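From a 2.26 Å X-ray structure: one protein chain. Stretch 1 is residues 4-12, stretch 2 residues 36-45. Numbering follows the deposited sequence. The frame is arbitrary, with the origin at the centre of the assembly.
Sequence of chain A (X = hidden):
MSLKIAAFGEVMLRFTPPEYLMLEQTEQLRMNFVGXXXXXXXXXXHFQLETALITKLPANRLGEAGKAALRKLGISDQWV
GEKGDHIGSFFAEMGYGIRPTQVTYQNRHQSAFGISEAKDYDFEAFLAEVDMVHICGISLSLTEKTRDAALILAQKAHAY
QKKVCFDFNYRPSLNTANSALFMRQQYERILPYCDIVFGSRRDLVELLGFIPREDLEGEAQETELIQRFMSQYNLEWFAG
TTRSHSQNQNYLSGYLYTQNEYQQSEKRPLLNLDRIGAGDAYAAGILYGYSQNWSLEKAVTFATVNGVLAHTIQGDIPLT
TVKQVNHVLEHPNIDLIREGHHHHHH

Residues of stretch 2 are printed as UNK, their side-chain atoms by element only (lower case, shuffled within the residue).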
# COMPACT_ATOMS: atom_id res chain seq x y z
N LYS A 4 -14.53 17.52 -33.09
CA LYS A 4 -13.43 16.56 -32.99
C LYS A 4 -12.15 17.35 -32.77
O LYS A 4 -11.75 18.16 -33.61
CB LYS A 4 -13.34 15.73 -34.27
CG LYS A 4 -14.58 14.89 -34.51
CD LYS A 4 -14.57 14.21 -35.86
CE LYS A 4 -15.85 13.43 -36.06
NZ LYS A 4 -17.05 14.30 -35.82
N ILE A 5 -11.52 17.11 -31.62
CA ILE A 5 -10.31 17.83 -31.25
C ILE A 5 -9.06 16.97 -31.12
O ILE A 5 -9.09 15.90 -30.53
CB ILE A 5 -10.53 18.56 -29.91
CG1 ILE A 5 -11.83 19.37 -29.97
CG2 ILE A 5 -9.34 19.48 -29.60
CD1 ILE A 5 -12.20 20.07 -28.67
N ALA A 6 -7.97 17.46 -31.69
CA ALA A 6 -6.69 16.77 -31.62
C ALA A 6 -5.71 17.71 -30.93
O ALA A 6 -5.95 18.91 -30.84
CB ALA A 6 -6.19 16.43 -33.03
N ALA A 7 -4.62 17.15 -30.42
CA ALA A 7 -3.60 17.96 -29.77
C ALA A 7 -2.25 17.42 -30.16
O ALA A 7 -2.07 16.21 -30.28
CB ALA A 7 -3.77 17.91 -28.25
N PHE A 8 -1.30 18.32 -30.40
CA PHE A 8 0.05 17.93 -30.76
C PHE A 8 0.86 18.23 -29.52
O PHE A 8 0.99 19.39 -29.13
CB PHE A 8 0.56 18.77 -31.94
CG PHE A 8 1.98 18.48 -32.32
CD1 PHE A 8 2.33 17.25 -32.88
CD2 PHE A 8 2.98 19.41 -32.09
CE1 PHE A 8 3.65 16.97 -33.21
CE2 PHE A 8 4.31 19.14 -32.41
CZ PHE A 8 4.65 17.91 -32.98
N GLY A 9 1.40 17.20 -28.90
CA GLY A 9 2.16 17.44 -27.69
C GLY A 9 2.98 16.31 -27.12
O GLY A 9 3.26 15.30 -27.78
N GLU A 10 3.35 16.50 -25.86
CA GLU A 10 4.20 15.59 -25.13
C GLU A 10 3.51 14.78 -24.03
O GLU A 10 2.60 15.25 -23.36
CB GLU A 10 5.32 16.42 -24.51
CG GLU A 10 6.29 15.71 -23.62
CD GLU A 10 6.99 16.69 -22.69
OE1 GLU A 10 8.21 16.57 -22.49
OE2 GLU A 10 6.29 17.59 -22.16
N VAL A 11 3.97 13.54 -23.86
CA VAL A 11 3.47 12.65 -22.81
C VAL A 11 4.63 12.53 -21.84
O VAL A 11 5.76 12.29 -22.25
CB VAL A 11 3.17 11.23 -23.32
CG1 VAL A 11 2.94 10.30 -22.12
CG2 VAL A 11 1.94 11.23 -24.21
N MSE A 12 4.35 12.72 -20.55
CA MSE A 12 5.39 12.61 -19.52
C MSE A 12 4.95 11.66 -18.40
O MSE A 12 3.76 11.48 -18.16
CB MSE A 12 5.69 13.97 -18.89
CG MSE A 12 6.62 14.88 -19.68
SE MSE A 12 7.24 16.33 -18.55
CE MSE A 12 8.91 15.57 -17.95
N UNK A 36 0.54 18.39 -20.89
CA UNK A 36 -0.47 19.37 -21.29
C UNK A 36 -1.50 18.78 -22.25
O UNK A 36 -2.70 18.90 -22.02
o UNK A 36 0.83 21.39 -20.95
c UNK A 36 0.18 20.61 -21.95
c UNK A 36 -0.87 21.48 -22.66
N UNK A 37 -1.03 18.15 -23.32
CA UNK A 37 -1.94 17.55 -24.29
C UNK A 37 -2.78 16.41 -23.71
O UNK A 37 -3.93 16.23 -24.09
N UNK A 38 -2.20 15.64 -22.80
CA UNK A 38 -2.92 14.53 -22.18
C UNK A 38 -4.01 15.08 -21.27
O UNK A 38 -5.17 14.65 -21.35
c UNK A 38 -0.84 13.15 -22.28
c UNK A 38 -2.72 12.44 -20.78
c UNK A 38 -1.96 13.63 -21.37
N UNK A 39 -3.65 16.03 -20.41
CA UNK A 39 -4.61 16.62 -19.47
C UNK A 39 -5.77 17.26 -20.21
O UNK A 39 -6.94 17.08 -19.84
o UNK A 39 -2.50 15.97 -17.74
n UNK A 39 -1.85 18.10 -17.43
c UNK A 39 -3.94 17.69 -18.59
c UNK A 39 -2.70 17.18 -17.89
N UNK A 40 -5.44 18.02 -21.25
CA UNK A 40 -6.45 18.70 -22.04
C UNK A 40 -7.41 17.72 -22.70
O UNK A 40 -8.62 17.78 -22.48
c UNK A 40 -7.53 21.32 -23.12
c UNK A 40 -6.75 20.35 -24.00
c UNK A 40 -6.00 21.10 -25.09
c UNK A 40 -5.78 19.55 -23.12
N UNK A 41 -6.88 16.82 -23.52
CA UNK A 41 -7.71 15.85 -24.22
C UNK A 41 -8.48 14.92 -23.29
O UNK A 41 -9.62 14.54 -23.59
c UNK A 41 -6.85 15.03 -25.19
c UNK A 41 -5.46 14.85 -27.25
c UNK A 41 -6.11 15.82 -26.27
c UNK A 41 -7.08 16.76 -27.00
N UNK A 42 -7.86 14.55 -22.17
CA UNK A 42 -8.51 13.66 -21.20
C UNK A 42 -9.78 14.32 -20.66
O UNK A 42 -10.83 13.69 -20.60
c UNK A 42 -7.56 13.35 -20.04
N UNK A 43 -9.68 15.59 -20.28
CA UNK A 43 -10.83 16.30 -19.75
C UNK A 43 -11.90 16.47 -20.83
O UNK A 43 -13.09 16.26 -20.58
o UNK A 43 -12.54 17.71 -18.10
n UNK A 43 -11.05 19.29 -17.53
c UNK A 43 -10.42 17.67 -19.22
c UNK A 43 -11.43 18.23 -18.23
N UNK A 44 -11.48 16.84 -22.04
CA UNK A 44 -12.42 17.02 -23.15
C UNK A 44 -13.11 15.68 -23.50
O UNK A 44 -14.28 15.66 -23.86
c UNK A 44 -12.40 19.95 -24.05
c UNK A 44 -11.69 17.58 -24.38
c UNK A 44 -10.39 19.44 -25.45
c UNK A 44 -11.20 19.03 -24.23
N UNK A 45 -12.37 14.58 -23.40
CA UNK A 45 -12.96 13.27 -23.68
C UNK A 45 -14.01 12.98 -22.60
O UNK A 45 -15.05 12.38 -22.87
c UNK A 45 -11.88 12.18 -23.69
O HOH W 1 1.88 17.97 -23.79
O HOH W 2 3.48 18.58 -21.65

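Position 36 opens the helix with three side-chain atoms: a carbon bonded to CA that carries one oxygen and one carbon. This beta-branched hydroxyl pattern is threonine, T36. T36 CB, the nearest side-chain atom, stays 6.0 Å from E10 O, but its backbone is engaged: water 2 accepts from T36 N at 3.0 Å and donates to E10 OE2 at 3.0 Å.

Position 37 has no side-chain atoms, so it is glycine, G37. Its CA lies 4.4 Å from A7 CB. An ideal CB here would sit 3.9 Å from A7 CB and 4.0 Å from G9 CA, so the bare backbone faces the strand's end closely. Water 1 accepts from G37 N at 3.0 Å and donates to E10 O at 2.8 Å.

Position 38 shows three carbons, one bonded to CA and carrying the other two. That fork is valine, V38, with chi1 in t. Its CG2 is 3.9 Å from V11 CG2 and 4.2 Å from E10 O.

Position 39 has two carbons, the second carrying an oxygen and a nitrogen. A carboxamide one carbon from CA is asparagine, N39; it is out of reach of stretch 1.

Position 40 has four carbons forked at the second, which is leucine, L40. Its CA-to-CB bond points toward stretch 1, yet its nearest approach is 5.0 Å, from L40 CD2 to A7 CB.

Position 41 repeats the four-carbon fork and is leucine, L41, with chi1 m and chi2 t. Both branches pack on A7, L41 CD1 at 3.6 Å and L41 CD2 at 3.7 Å from A7 CB, and L41 CD2 also reaches to 4.4 Å from I5 CG2.

Position 42 carries a single carbon: alanine, A42, out of reach.

Position 43 again has two carbons, the second bearing oxygen and nitrogen, hence asparagine, N43, also out of reach.

Position 44 has four carbons forked at the second, leucine, L44. Its CD1 meets I5 CD1 at 3.7 Å.

Position 45 has one carbon, alanine, A45, without contact.

The helix is held by i to i+4 bonds, such as L41 N to G37 O at 3.1 Å, and runs nearly antiparallel to strand 4-8, at 170° with a closest axis approach of 8.3 Å. The i, i+4, i+7 spacing places G37, L41 and L44 on one helical face, while alternation in the strand turns I5 and A7 toward it and A6 and F8 away. The contact buries 349 Å² without a direct hydrogen bond across it. Apolar packing joins I5 and A7 of the strand to L41 and L44, and V11 of the following loop to V38; near the helix's N-terminal end, two waters link E10 to the backbone nitrogens of T36 and G37.

Stretch 2, residues 36-45: TGVNLLANLA
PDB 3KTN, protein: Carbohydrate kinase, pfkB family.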